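Long-range contacts in TetR family transcriptional regulator (Chloroflexus aurantiacus, PDB 3NRG), which probably acts as a TetR-family transcriptional regulator that binds DNA at cis-regulatory regions through a predicted helix-turn-helix motif: residues Tyr61-Ile65 and Val120-Thr126; Tyr90-Leu94 and Tyr137-Leu141; Gly149-Leu155 and Gly213-Arg217. One frame throughout, in Å; residues are numbered along the deposited sequence.

Contact 1 of 3, residues Tyr61-Ile65 and Val120-Thr126; sequences YLYLI and VPLPAET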
ATOM      1  N   TYR A  61       4.515  -1.327  15.474  1.00 35.77           N
ATOM      2  CA  TYR A  61       4.588  -0.731  14.141  1.00 35.33           C
ATOM      3  C   TYR A  61       5.156  -1.714  13.107  1.00 39.23           C
ATOM      4  O   TYR A  61       4.647  -1.784  11.986  1.00 37.77           O
ATOM      5  CB  TYR A  61       5.414   0.562  14.167  1.00 37.17           C
ATOM      6  CG  TYR A  61       5.459   1.268  12.830  1.00 38.60           C
ATOM      7  CD1 TYR A  61       4.373   2.011  12.376  1.00 39.91           C
ATOM      8  CD2 TYR A  61       6.588   1.195  12.017  1.00 39.90           C
ATOM      9  CE1 TYR A  61       4.402   2.653  11.141  1.00 41.16           C
ATOM     10  CE2 TYR A  61       6.632   1.840  10.782  1.00 40.58           C
ATOM     11  CZ  TYR A  61       5.533   2.565  10.345  1.00 48.68           C
ATOM     12  OH  TYR A  61       5.560   3.203   9.129  1.00 47.05           O
ATOM     13  N   LEU A  62       6.209  -2.469  13.484  1.00 37.34           N
ATOM     14  CA  LEU A  62       6.828  -3.477  12.616  1.00 37.83           C
ATOM     15  C   LEU A  62       5.837  -4.580  12.267  1.00 42.74           C
ATOM     16  O   LEU A  62       5.811  -5.040  11.122  1.00 42.65           O
ATOM     17  CB  LEU A  62       8.069  -4.084  13.291  1.00 39.29           C
ATOM     18  CG  LEU A  62       9.423  -3.544  12.830  1.00 45.32           C
ATOM     19  CD1 LEU A  62       9.670  -2.134  13.358  1.00 46.07           C
ATOM     20  CD2 LEU A  62      10.545  -4.452  13.281  1.00 49.77           C
ATOM     21  N   TYR A  63       5.017  -5.009  13.255  1.00 39.27           N
ATOM     22  CA  TYR A  63       3.987  -6.034  13.059  1.00 38.41           C
ATOM     23  C   TYR A  63       2.942  -5.564  12.028  1.00 41.62           C
ATOM     24  O   TYR A  63       2.558  -6.334  11.146  1.00 41.82           O
ATOM     25  CB  TYR A  63       3.318  -6.386  14.411  1.00 39.59           C
ATOM     26  CG  TYR A  63       2.063  -7.226  14.287  1.00 40.51           C
ATOM     27  CD1 TYR A  63       2.137  -8.591  14.024  1.00 42.79           C
ATOM     28  CD2 TYR A  63       0.804  -6.669  14.491  1.00 40.87           C
ATOM     29  CE1 TYR A  63       0.985  -9.373  13.919  1.00 43.44           C
ATOM     30  CE2 TYR A  63      -0.355  -7.439  14.386  1.00 41.87           C
ATOM     31  CZ  TYR A  63      -0.259  -8.794  14.107  1.00 49.45           C
ATOM     32  OH  TYR A  63      -1.395  -9.561  14.016  1.00 51.43           O
ATOM     33  N   LEU A  64       2.516  -4.295  12.127  1.00 36.54           N
ATOM     34  CA  LEU A  64       1.535  -3.713  11.217  1.00 35.05           C
ATOM     35  C   LEU A  64       2.097  -3.544   9.794  1.00 40.09           C
ATOM     36  O   LEU A  64       1.365  -3.752   8.820  1.00 39.95           O
ATOM     37  CB  LEU A  64       1.025  -2.369  11.763  1.00 34.46           C
ATOM     38  CG  LEU A  64       0.281  -2.419  13.106  1.00 37.97           C
ATOM     39  CD1 LEU A  64       0.055  -1.056  13.626  1.00 37.66           C
ATOM     40  CD2 LEU A  64      -1.044  -3.160  12.987  1.00 38.54           C
ATOM     41  N   ILE A  65       3.398  -3.186   9.675  1.00 37.11           N
ATOM     42  CA  ILE A  65       4.080  -3.046   8.379  1.00 36.48           C
ATOM     43  C   ILE A  65       4.223  -4.424   7.694  1.00 40.60           C
ATOM     44  O   ILE A  65       3.927  -4.553   6.498  1.00 39.71           O
ATOM     45  CB  ILE A  65       5.454  -2.294   8.545  1.00 39.80           C
ATOM     46  CG1 ILE A  65       5.247  -0.768   8.774  1.00 39.60           C
ATOM     47  CG2 ILE A  65       6.419  -2.566   7.361  1.00 40.25           C
ATOM     48  CD1 ILE A  65       4.655   0.034   7.549  1.00 42.85           C
ATOM     49  N   VAL A 120      10.000   6.889  10.549  1.00 62.10           N
ATOM     50  CA  VAL A 120       9.532   5.691  11.244  1.00 61.25           C
ATOM     51  C   VAL A 120      10.693   4.730  11.558  1.00 64.83           C
ATOM     52  O   VAL A 120      11.659   4.665  10.795  1.00 63.97           O
ATOM     53  CB  VAL A 120       8.364   4.993  10.492  1.00 63.76           C
ATOM     54  CG1 VAL A 120       7.103   5.856  10.518  1.00 63.01           C
ATOM     55  CG2 VAL A 120       8.755   4.638   9.057  1.00 62.92           C
ATOM     56  N   PRO A 121      10.650   4.012  12.705  1.00 61.97           N
ATOM     57  CA  PRO A 121      11.770   3.131  13.045  1.00 62.64           C
ATOM     58  C   PRO A 121      11.642   1.743  12.431  1.00 65.02           C
ATOM     59  O   PRO A 121      11.114   0.826  13.060  1.00 64.59           O
ATOM     60  CB  PRO A 121      11.743   3.103  14.573  1.00 65.50           C
ATOM     61  CG  PRO A 121      10.313   3.382  14.937  1.00 69.26           C
ATOM     62  CD  PRO A 121       9.607   3.989  13.752  1.00 63.44           C
ATOM     63  N   LEU A 122      12.126   1.593  11.196  1.00 60.59           N
ATOM     64  CA  LEU A 122      12.104   0.316  10.493  1.00 59.87           C
ATOM     65  C   LEU A 122      13.530  -0.165  10.220  1.00 64.24           C
ATOM     66  O   LEU A 122      14.420   0.662   9.994  1.00 64.48           O
ATOM     67  CB  LEU A 122      11.318   0.432   9.168  1.00 58.67           C
ATOM     68  CG  LEU A 122       9.792   0.571   9.291  1.00 62.60           C
ATOM     69  CD1 LEU A 122       9.183   0.968   7.972  1.00 61.60           C
ATOM     70  CD2 LEU A 122       9.143  -0.730   9.810  1.00 65.42           C
ATOM     71  N   PRO A 123      13.778  -1.501  10.209  1.00 60.57           N
ATOM     72  CA  PRO A 123      15.137  -1.987   9.917  1.00 61.68           C
ATOM     73  C   PRO A 123      15.574  -1.642   8.494  1.00 66.14           C
ATOM     74  O   PRO A 123      14.724  -1.418   7.624  1.00 64.51           O
ATOM     75  CB  PRO A 123      15.027  -3.508  10.119  1.00 63.63           C
ATOM     76  CG  PRO A 123      13.752  -3.722  10.866  1.00 66.97           C
ATOM     77  CD  PRO A 123      12.847  -2.621  10.454  1.00 61.27           C
ATOM     78  N   ALA A 124      16.903  -1.599   8.255  1.00 64.62           N
ATOM     79  CA  ALA A 124      17.486  -1.263   6.949  1.00 64.71           C
ATOM     80  C   ALA A 124      16.870  -2.068   5.785  1.00 67.99           C
ATOM     81  O   ALA A 124      16.509  -1.480   4.761  1.00 66.72           O
ATOM     82  CB  ALA A 124      18.995  -1.459   6.984  1.00 67.28           C
ATOM     83  N   GLU A 125      16.723  -3.405   5.958  1.00 64.87           N
ATOM     84  CA  GLU A 125      16.161  -4.282   4.922  1.00 63.61           C
ATOM     85  C   GLU A 125      14.679  -4.001   4.645  1.00 64.08           C
ATOM     86  O   GLU A 125      14.261  -4.038   3.491  1.00 63.28           O
ATOM     87  CB  GLU A 125      16.415  -5.784   5.230  1.00 66.06           C
ATOM     88  CG  GLU A 125      15.783  -6.304   6.522  1.00 77.43           C
ATOM     89  CD  GLU A 125      16.556  -6.049   7.805  1.00100.55           C
ATOM     90  OE1 GLU A 125      17.677  -5.493   7.736  1.00 92.04           O
ATOM     91  OE2 GLU A 125      16.046  -6.436   8.883  1.00 96.89           O
ATOM     92  N   THR A 126      13.898  -3.678   5.696  1.00 58.68           N
ATOM     93  CA  THR A 126      12.473  -3.366   5.548  1.00 56.63           C
ATOM     94  C   THR A 126      12.289  -1.978   4.926  1.00 58.21           C
ATOM     95  O   THR A 126      11.443  -1.810   4.045  1.00 56.67           O
ATOM     96  CB  THR A 126      11.747  -3.493   6.900  1.00 64.68           C
ATOM     97  OG1 THR A 126      12.171  -4.691   7.556  1.00 67.59           O
ATOM     98  CG2 THR A 126      10.226  -3.492   6.748  1.00 60.88           C
TER
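In this TetR-family fold, helix 57-78 follows the predicted helix-turn-helix (residues 35-54) and leads into the C-terminal domain; its first half packs here against the loop that opens helix 124-147. The packing is chiefly apolar. The CA-to-CB bond of Y61 is directed toward the loop, and its ring lies against V120 and L122: Y61 CE2 lies 3.6 Å from V120 CB, and L122 approaches the ring edge, Y61 CE2 to L122 CG being 3.7 Å. L122 also wedges its methyl CD2 between L62 and I65, at 3.9 Å from L62 CD1 and 4.0 Å from I65 CG1. Towards helix 124-147, L62 CD2 rests 4.1 Å from P123 CD, and I65 CG2 meets T126 CG2 at 4.0 Å. Backbone turns shape the loop side: P121 is the centre of an inverse gamma turn, closed by a weak hydrogen bond from L122 N to V120 O (3.1 Å), and P123 takes the N-cap position of the helix. Around this patch, Y31 sets its ring edge-to-face with Y61, and I111 of helix 106-114 touches Y61 and I65, so the linker helix is held by both domains. The tightest approach brings L62 CD1 to 3.3 Å from the carbonyl oxygen P121 O.

Contact 2 of 3, residues Tyr90-Leu94 and Tyr137-Leu141; sequences YLRWL and YFKQL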
ATOM      1  N   TYR A  90       0.265  -4.944 -19.053  1.00 26.70           N
ATOM      2  CA  TYR A  90       0.633  -5.469 -17.741  1.00 25.60           C
ATOM      3  C   TYR A  90       0.614  -4.364 -16.687  1.00 28.78           C
ATOM      4  O   TYR A  90       0.121  -4.587 -15.583  1.00 29.00           O
ATOM      5  CB  TYR A  90       2.015  -6.157 -17.786  1.00 26.97           C
ATOM      6  CG  TYR A  90       2.565  -6.493 -16.414  1.00 27.51           C
ATOM      7  CD1 TYR A  90       1.998  -7.503 -15.642  1.00 29.61           C
ATOM      8  CD2 TYR A  90       3.639  -5.788 -15.879  1.00 27.44           C
ATOM      9  CE1 TYR A  90       2.469  -7.784 -14.361  1.00 29.73           C
ATOM     10  CE2 TYR A  90       4.126  -6.069 -14.604  1.00 28.35           C
ATOM     11  CZ  TYR A  90       3.542  -7.073 -13.853  1.00 35.43           C
ATOM     12  OH  TYR A  90       4.019  -7.352 -12.603  1.00 38.00           O
ATOM     13  N   LEU A  91       1.152  -3.169 -17.025  1.00 24.60           N
ATOM     14  CA  LEU A  91       1.180  -2.023 -16.115  1.00 22.91           C
ATOM     15  C   LEU A  91      -0.222  -1.579 -15.714  1.00 28.61           C
ATOM     16  O   LEU A  91      -0.433  -1.203 -14.561  1.00 28.75           O
ATOM     17  CB  LEU A  91       1.971  -0.851 -16.722  1.00 22.08           C
ATOM     18  CG  LEU A  91       3.509  -0.982 -16.702  1.00 25.04           C
ATOM     19  CD1 LEU A  91       4.146   0.106 -17.512  1.00 24.14           C
ATOM     20  CD2 LEU A  91       4.052  -0.951 -15.283  1.00 25.18           C
ATOM     21  N   ARG A  92      -1.193  -1.672 -16.646  1.00 26.59           N
ATOM     22  CA  ARG A  92      -2.600  -1.352 -16.367  1.00 26.58           C
ATOM     23  C   ARG A  92      -3.166  -2.351 -15.348  1.00 31.30           C
ATOM     24  O   ARG A  92      -3.883  -1.950 -14.433  1.00 30.65           O
ATOM     25  CB  ARG A  92      -3.433  -1.359 -17.672  1.00 26.34           C
ATOM     26  CG  ARG A  92      -4.861  -0.823 -17.511  1.00 33.90           C
ATOM     27  CD  ARG A  92      -5.866  -1.932 -17.221  1.00 41.80           C
ATOM     28  NE  ARG A  92      -7.145  -1.402 -16.745  1.00 53.69           N
ATOM     29  CZ  ARG A  92      -8.194  -1.167 -17.529  1.00 71.11           C
ATOM     30  NH1 ARG A  92      -8.126  -1.415 -18.832  1.00 56.82           N
ATOM     31  NH2 ARG A  92      -9.318  -0.689 -17.013  1.00 61.07           N
ATOM     32  N   TRP A  93      -2.832  -3.651 -15.509  1.00 28.83           N
ATOM     33  CA  TRP A  93      -3.242  -4.699 -14.582  1.00 29.32           C
ATOM     34  C   TRP A  93      -2.618  -4.456 -13.194  1.00 30.54           C
ATOM     35  O   TRP A  93      -3.323  -4.522 -12.188  1.00 29.91           O
ATOM     36  CB  TRP A  93      -2.835  -6.087 -15.128  1.00 29.95           C
ATOM     37  CG  TRP A  93      -3.156  -7.231 -14.202  1.00 31.95           C
ATOM     38  CD1 TRP A  93      -4.307  -7.962 -14.170  1.00 35.54           C
ATOM     39  CD2 TRP A  93      -2.299  -7.783 -13.190  1.00 32.00           C
ATOM     40  NE1 TRP A  93      -4.228  -8.927 -13.191  1.00 35.85           N
ATOM     41  CE2 TRP A  93      -3.009  -8.835 -12.569  1.00 36.85           C
ATOM     42  CE3 TRP A  93      -0.994  -7.490 -12.746  1.00 32.84           C
ATOM     43  CZ2 TRP A  93      -2.469  -9.585 -11.514  1.00 36.48           C
ATOM     44  CZ3 TRP A  93      -0.460  -8.233 -11.705  1.00 34.58           C
ATOM     45  CH2 TRP A  93      -1.190  -9.270 -11.104  1.00 35.98           C
ATOM     46  N   LEU A  94      -1.302  -4.150 -13.152  1.00 25.56           N
ATOM     47  CA  LEU A  94      -0.570  -3.905 -11.905  1.00 24.60           C
ATOM     48  C   LEU A  94      -1.061  -2.630 -11.190  1.00 28.21           C
ATOM     49  O   LEU A  94      -1.108  -2.592  -9.955  1.00 27.27           O
ATOM     50  CB  LEU A  94       0.940  -3.823 -12.184  1.00 24.66           C
ATOM     51  CG  LEU A  94       1.867  -3.825 -10.958  1.00 28.81           C
ATOM     52  CD1 LEU A  94       1.821  -5.187 -10.219  1.00 29.05           C
ATOM     53  CD2 LEU A  94       3.294  -3.474 -11.364  1.00 31.81           C
ATOM     54  N   TYR A 137      11.751  -2.350  -9.402  1.00 25.55           N
ATOM     55  CA  TYR A 137      10.988  -3.247 -10.280  1.00 25.48           C
ATOM     56  C   TYR A 137      10.632  -2.558 -11.610  1.00 28.76           C
ATOM     57  O   TYR A 137      10.812  -3.157 -12.673  1.00 29.42           O
ATOM     58  CB  TYR A 137       9.726  -3.773  -9.566  1.00 26.06           C
ATOM     59  CG  TYR A 137       8.921  -4.759 -10.391  1.00 27.43           C
ATOM     60  CD1 TYR A 137       9.422  -6.027 -10.687  1.00 29.42           C
ATOM     61  CD2 TYR A 137       7.633  -4.450 -10.826  1.00 27.70           C
ATOM     62  CE1 TYR A 137       8.687  -6.938 -11.442  1.00 29.10           C
ATOM     63  CE2 TYR A 137       6.879  -5.362 -11.566  1.00 28.96           C
ATOM     64  CZ  TYR A 137       7.416  -6.601 -11.884  1.00 34.69           C
ATOM     65  OH  TYR A 137       6.679  -7.502 -12.609  1.00 32.93           O
ATOM     66  N   PHE A 138      10.173  -1.283 -11.552  1.00 23.62           N
ATOM     67  CA  PHE A 138       9.849  -0.508 -12.749  1.00 22.77           C
ATOM     68  C   PHE A 138      11.076  -0.286 -13.621  1.00 29.00           C
ATOM     69  O   PHE A 138      10.980  -0.399 -14.841  1.00 30.29           O
ATOM     70  CB  PHE A 138       9.195   0.835 -12.385  1.00 23.40           C
ATOM     71  CG  PHE A 138       7.825   0.719 -11.759  1.00 23.20           C
ATOM     72  CD1 PHE A 138       6.796   0.046 -12.413  1.00 25.23           C
ATOM     73  CD2 PHE A 138       7.533   1.366 -10.568  1.00 24.15           C
ATOM     74  CE1 PHE A 138       5.524  -0.043 -11.843  1.00 25.28           C
ATOM     75  CE2 PHE A 138       6.260   1.274  -9.997  1.00 26.07           C
ATOM     76  CZ  PHE A 138       5.264   0.573 -10.639  1.00 23.79           C
ATOM     77  N   LYS A 139      12.246  -0.016 -12.996  1.00 26.49           N
ATOM     78  CA  LYS A 139      13.515   0.173 -13.721  1.00 27.34           C
ATOM     79  C   LYS A 139      13.885  -1.098 -14.496  1.00 33.93           C
ATOM     80  O   LYS A 139      14.288  -1.014 -15.655  1.00 33.71           O
ATOM     81  CB  LYS A 139      14.642   0.573 -12.751  1.00 29.48           C
ATOM     82  CG  LYS A 139      15.872   1.146 -13.446  1.00 36.81           C
ATOM     83  CD  LYS A 139      16.970   1.487 -12.456  1.00 41.29           C
ATOM     84  CE  LYS A 139      18.220   1.952 -13.155  1.00 53.30           C
ATOM     85  NZ  LYS A 139      19.296   2.281 -12.190  1.00 64.26           N
ATOM     86  N   GLN A 140      13.679  -2.276 -13.872  1.00 32.61           N
ATOM     87  CA  GLN A 140      13.927  -3.578 -14.498  1.00 33.82           C
ATOM     88  C   GLN A 140      13.006  -3.769 -15.720  1.00 37.12           C
ATOM     89  O   GLN A 140      13.478  -4.190 -16.773  1.00 38.21           O
ATOM     90  CB  GLN A 140      13.716  -4.711 -13.471  1.00 35.85           C
ATOM     91  CG  GLN A 140      14.145  -6.099 -13.958  1.00 59.17           C
ATOM     92  CD  GLN A 140      13.774  -7.199 -12.973  1.00 80.30           C
ATOM     93  OE1 GLN A 140      13.770  -7.010 -11.747  1.00 75.24           O
ATOM     94  NE2 GLN A 140      13.497  -8.388 -13.493  1.00 72.15           N
ATOM     95  N   LEU A 141      11.702  -3.403 -15.586  1.00 32.29           N
ATOM     96  CA  LEU A 141      10.719  -3.512 -16.683  1.00 31.43           C
ATOM     97  C   LEU A 141      11.060  -2.585 -17.844  1.00 34.97           C
ATOM     98  O   LEU A 141      10.938  -2.992 -19.002  1.00 35.66           O
ATOM     99  CB  LEU A 141       9.288  -3.212 -16.186  1.00 30.19           C
ATOM    100  CG  LEU A 141       8.671  -4.191 -15.183  1.00 34.16           C
ATOM    101  CD1 LEU A 141       7.322  -3.700 -14.732  1.00 33.08           C
ATOM    102  CD2 LEU A 141       8.526  -5.578 -15.778  1.00 36.05           C
TER
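Segments 90-94 and 137-141 are both helical and run nearly antiparallel, at 165°, with axes 13.4 Å apart; even the closest CA pair, L91 and F138, is 9.4 Å apart. Side chains therefore have to span the gap. Two tyrosines do so through their hydroxyls, Y90 OH and Y137 OH forming a 2.7 Å hydrogen bond in which either may donate. Next to this bridge, L141 CD1 sits at the edge of the Y90 ring, 4.0 Å from Y90 CE2. Helices 87-104 and 124-147 belong to the all-helical C-terminal domain of the TetR family, and helix 157-179 contributes to the packing between them: L164 and F168 touch both L91 and F138. F138 turns its ring edge to L91, CE1 lying 3.9 Å from L91 CD2. L94 reaches both aromatic neighbours with one methyl, CD2 being 4.1 Å from Y137 CE2 and 4.1 Å from F138 CE1.

Contact 3 of 3, residues Gly149-Leu155 and Gly213-Arg217; sequences GSLVPDL and GMRRR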
ATOM      1  N   GLY A 149      13.400  -3.562 -27.939  1.00 41.57           N
ATOM      2  CA  GLY A 149      13.066  -2.579 -28.968  1.00 41.07           C
ATOM      3  C   GLY A 149      11.651  -2.030 -28.936  1.00 44.39           C
ATOM      4  O   GLY A 149      11.251  -1.320 -29.862  1.00 45.12           O
ATOM      5  N   SER A 150      10.883  -2.321 -27.870  1.00 38.75           N
ATOM      6  CA  SER A 150       9.510  -1.820 -27.760  1.00 36.90           C
ATOM      7  C   SER A 150       9.462  -0.356 -27.292  1.00 39.19           C
ATOM      8  O   SER A 150       8.583   0.391 -27.720  1.00 38.52           O
ATOM      9  CB  SER A 150       8.682  -2.705 -26.836  1.00 39.44           C
ATOM     10  OG  SER A 150       9.260  -2.786 -25.545  1.00 46.56           O
ATOM     11  N   LEU A 151      10.409   0.051 -26.415  1.00 34.31           N
ATOM     12  CA  LEU A 151      10.471   1.424 -25.888  1.00 32.38           C
ATOM     13  C   LEU A 151      11.486   2.284 -26.652  1.00 37.18           C
ATOM     14  O   LEU A 151      12.346   1.743 -27.350  1.00 37.90           O
ATOM     15  CB  LEU A 151      10.814   1.414 -24.385  1.00 31.42           C
ATOM     16  CG  LEU A 151       9.892   0.594 -23.472  1.00 35.13           C
ATOM     17  CD1 LEU A 151      10.354   0.666 -22.040  1.00 34.58           C
ATOM     18  CD2 LEU A 151       8.446   1.058 -23.577  1.00 36.06           C
ATOM     19  N   VAL A 152      11.388   3.635 -26.507  1.00 33.71           N
ATOM     20  CA  VAL A 152      12.301   4.607 -27.147  1.00 34.34           C
ATOM     21  C   VAL A 152      13.774   4.243 -26.821  1.00 38.84           C
ATOM     22  O   VAL A 152      14.093   3.984 -25.662  1.00 37.87           O
ATOM     23  CB  VAL A 152      11.948   6.073 -26.734  1.00 37.78           C
ATOM     24  CG1 VAL A 152      13.006   7.059 -27.224  1.00 38.33           C
ATOM     25  CG2 VAL A 152      10.569   6.469 -27.242  1.00 37.05           C
ATOM     26  N   PRO A 153      14.659   4.121 -27.845  1.00 37.40           N
ATOM     27  CA  PRO A 153      16.040   3.660 -27.571  1.00 38.15           C
ATOM     28  C   PRO A 153      16.858   4.558 -26.639  1.00 41.73           C
ATOM     29  O   PRO A 153      17.646   4.045 -25.844  1.00 41.84           O
ATOM     30  CB  PRO A 153      16.669   3.560 -28.971  1.00 40.97           C
ATOM     31  CG  PRO A 153      15.816   4.413 -29.843  1.00 44.70           C
ATOM     32  CD  PRO A 153      14.431   4.310 -29.294  1.00 39.21           C
ATOM     33  N   ASP A 154      16.668   5.891 -26.726  1.00 38.05           N
ATOM     34  CA  ASP A 154      17.424   6.861 -25.912  1.00 38.15           C
ATOM     35  C   ASP A 154      16.812   7.098 -24.505  1.00 40.09           C
ATOM     36  O   ASP A 154      17.331   7.916 -23.740  1.00 40.77           O
ATOM     37  CB  ASP A 154      17.584   8.192 -26.671  1.00 40.71           C
ATOM     38  CG  ASP A 154      16.267   8.781 -27.130  1.00 57.52           C
ATOM     39  OD1 ASP A 154      15.613   9.482 -26.318  1.00 58.20           O
ATOM     40  OD2 ASP A 154      15.866   8.512 -28.287  1.00 65.73           O
ATOM     41  N   LEU A 155      15.734   6.366 -24.163  1.00 33.89           N
ATOM     42  CA  LEU A 155      15.029   6.517 -22.886  1.00 31.87           C
ATOM     43  C   LEU A 155      15.914   6.182 -21.683  1.00 36.19           C
ATOM     44  O   LEU A 155      16.597   5.154 -21.683  1.00 37.06           O
ATOM     45  CB  LEU A 155      13.756   5.643 -22.881  1.00 30.63           C
ATOM     46  CG  LEU A 155      12.766   5.848 -21.718  1.00 33.37           C
ATOM     47  CD1 LEU A 155      12.088   7.196 -21.801  1.00 32.33           C
ATOM     48  CD2 LEU A 155      11.719   4.757 -21.708  1.00 34.24           C
ATOM     49  N   GLY A 213       4.263   8.314 -24.309  1.00 25.78           N
ATOM     50  CA  GLY A 213       5.499   8.946 -23.871  1.00 24.85           C
ATOM     51  C   GLY A 213       6.724   8.053 -23.900  1.00 27.06           C
ATOM     52  O   GLY A 213       7.843   8.551 -24.047  1.00 27.52           O
HETATM   53  N   MSE A 214       6.533   6.722 -23.751  1.00 20.94           N
HETATM   54  CA  MSE A 214       7.663   5.780 -23.647  1.00 18.89           C
HETATM   55  C   MSE A 214       7.812   4.810 -24.819  1.00 30.40           C
HETATM   56  O   MSE A 214       8.940   4.404 -25.119  1.00 31.84           O
HETATM   57  CB  MSE A 214       7.603   5.000 -22.329  1.00 17.70           C
HETATM   58  CG  MSE A 214       7.692   5.875 -21.119  1.00 19.72           C
HETATM   59 SE   MSE A 214       7.567   4.871 -19.490  0.75 21.54          SE
HETATM   60  CE  MSE A 214       7.343   6.355 -18.276  1.00 17.23           C
ATOM     61  N   ARG A 215       6.686   4.355 -25.417  1.00 30.50           N
ATOM     62  CA  ARG A 215       6.744   3.376 -26.513  1.00 32.77           C
ATOM     63  C   ARG A 215       7.384   3.957 -27.772  1.00 40.37           C
ATOM     64  O   ARG A 215       7.191   5.136 -28.074  1.00 39.72           O
ATOM     65  CB  ARG A 215       5.354   2.802 -26.827  1.00 34.00           C
ATOM     66  CG  ARG A 215       5.411   1.518 -27.653  1.00 43.15           C
ATOM     67  CD  ARG A 215       4.064   1.131 -28.221  1.00 47.10           C
ATOM     68  NE  ARG A 215       3.170   0.594 -27.197  1.00 53.63           N
ATOM     69  CZ  ARG A 215       3.141  -0.684 -26.830  1.00 66.46           C
ATOM     70  NH1 ARG A 215       3.983  -1.558 -27.375  1.00 54.81           N
ATOM     71  NH2 ARG A 215       2.284  -1.095 -25.908  1.00 49.21           N
ATOM     72  N   ARG A 216       8.155   3.110 -28.503  1.00 40.80           N
ATOM     73  CA  ARG A 216       8.861   3.458 -29.746  1.00 42.47           C
ATOM     74  C   ARG A 216       7.877   3.900 -30.831  1.00 48.24           C
ATOM     75  O   ARG A 216       6.793   3.319 -30.959  1.00 47.07           O
ATOM     76  CB  ARG A 216       9.680   2.249 -30.241  1.00 44.37           C
ATOM     77  CG  ARG A 216      10.865   2.611 -31.123  1.00 56.85           C
ATOM     78  CD  ARG A 216      11.435   1.379 -31.796  1.00 71.15           C
ATOM     79  NE  ARG A 216      12.775   1.613 -32.335  1.00 83.25           N
ATOM     80  CZ  ARG A 216      13.895   1.204 -31.743  1.00 98.95           C
ATOM     81  NH1 ARG A 216      13.842   0.524 -30.604  1.00 87.08           N
ATOM     82  NH2 ARG A 216      15.073   1.456 -32.296  1.00 85.50           N
ATOM     83  N   ARG A 217       8.266   4.922 -31.621  1.00 47.52           N
ATOM     84  CA  ARG A 217       7.445   5.457 -32.712  1.00 53.83           C
ATOM     85  C   ARG A 217       7.466   4.523 -33.925  1.00 62.14           C
ATOM     86  O   ARG A 217       8.573   4.124 -34.358  1.00 59.72           O
ATOM     87  CB  ARG A 217       7.919   6.869 -33.105  1.00 55.30           C
ATOM     88  OXT ARG A 217       6.372   4.160 -34.410  1.00 84.99           O
TER
HETATM   89  O   HOH W   1       6.649   0.082 -30.438  1.00 30.52           O
HETATM   90  O   HOH W   2      14.795   0.286 -28.002  1.00 64.51           O
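This is a backbone-to-backbone contact, a single antiparallel beta bridge at the far end of the C-terminal domain, where the loop between helices 124-147 and 157-179 meets the chain's last residues as they leave helix 196-214. L151 and R215, with CA atoms 4.3 Å apart, form a non-hydrogen-bonded pair, flanked by R216 N to S150 O (2.9 Å) and V152 N to M214 O (2.9 Å). The bridge becomes possible because R215 is the first residue after the helix to leave helical backbone angles, so the tail can lie along the loop. R216 buries the most area here: its NH1 donates to G149 O at 3.3 Å, and its guanidinium lies with one face under P153 CG, which is 3.9 Å from R216 NH2. Water 2 links L151 O (2.9 Å) to R216 NH1 (2.8 Å, weak). Next to the bridge, M214, a selenomethionine, meets two leucines through its CB, 4.2 Å from L151 CD2 and 4.2 Å from L155 CD2, and a type I turn from V152 to L155 brings the second of these back toward it. F88, A160 and L164 also pack against M214. Two polar side chains look outside the pair: S150 OG bonds to D148 and G145, and R215 NH2 forms salt bridges with D86 and E211. The whole is an isolated beta bridge within a helical TetR-family C-terminal domain, tying the C-terminal tail to an interhelical loop.

Helix 124-147 joins contacts 1 and 2: the first involves its N-terminal end, the second a part more than three turns further along, and their centres are 25 Å apart with nearest atoms about 13 Å apart. Contact 3 follows where that helix has ended, its centre 15 Å from contact 2 and nearest atoms about 5 Å away, so the two do not touch, yet L164 of helix 157-179 packs against residues of both. Contacts 1 and 3 are 37 Å apart between centres. Contact 1 joins helix 57-78, which follows the predicted DNA-binding motif, to the C-terminal domain, whereas both sides of contacts 2 and 3 belong to that domain.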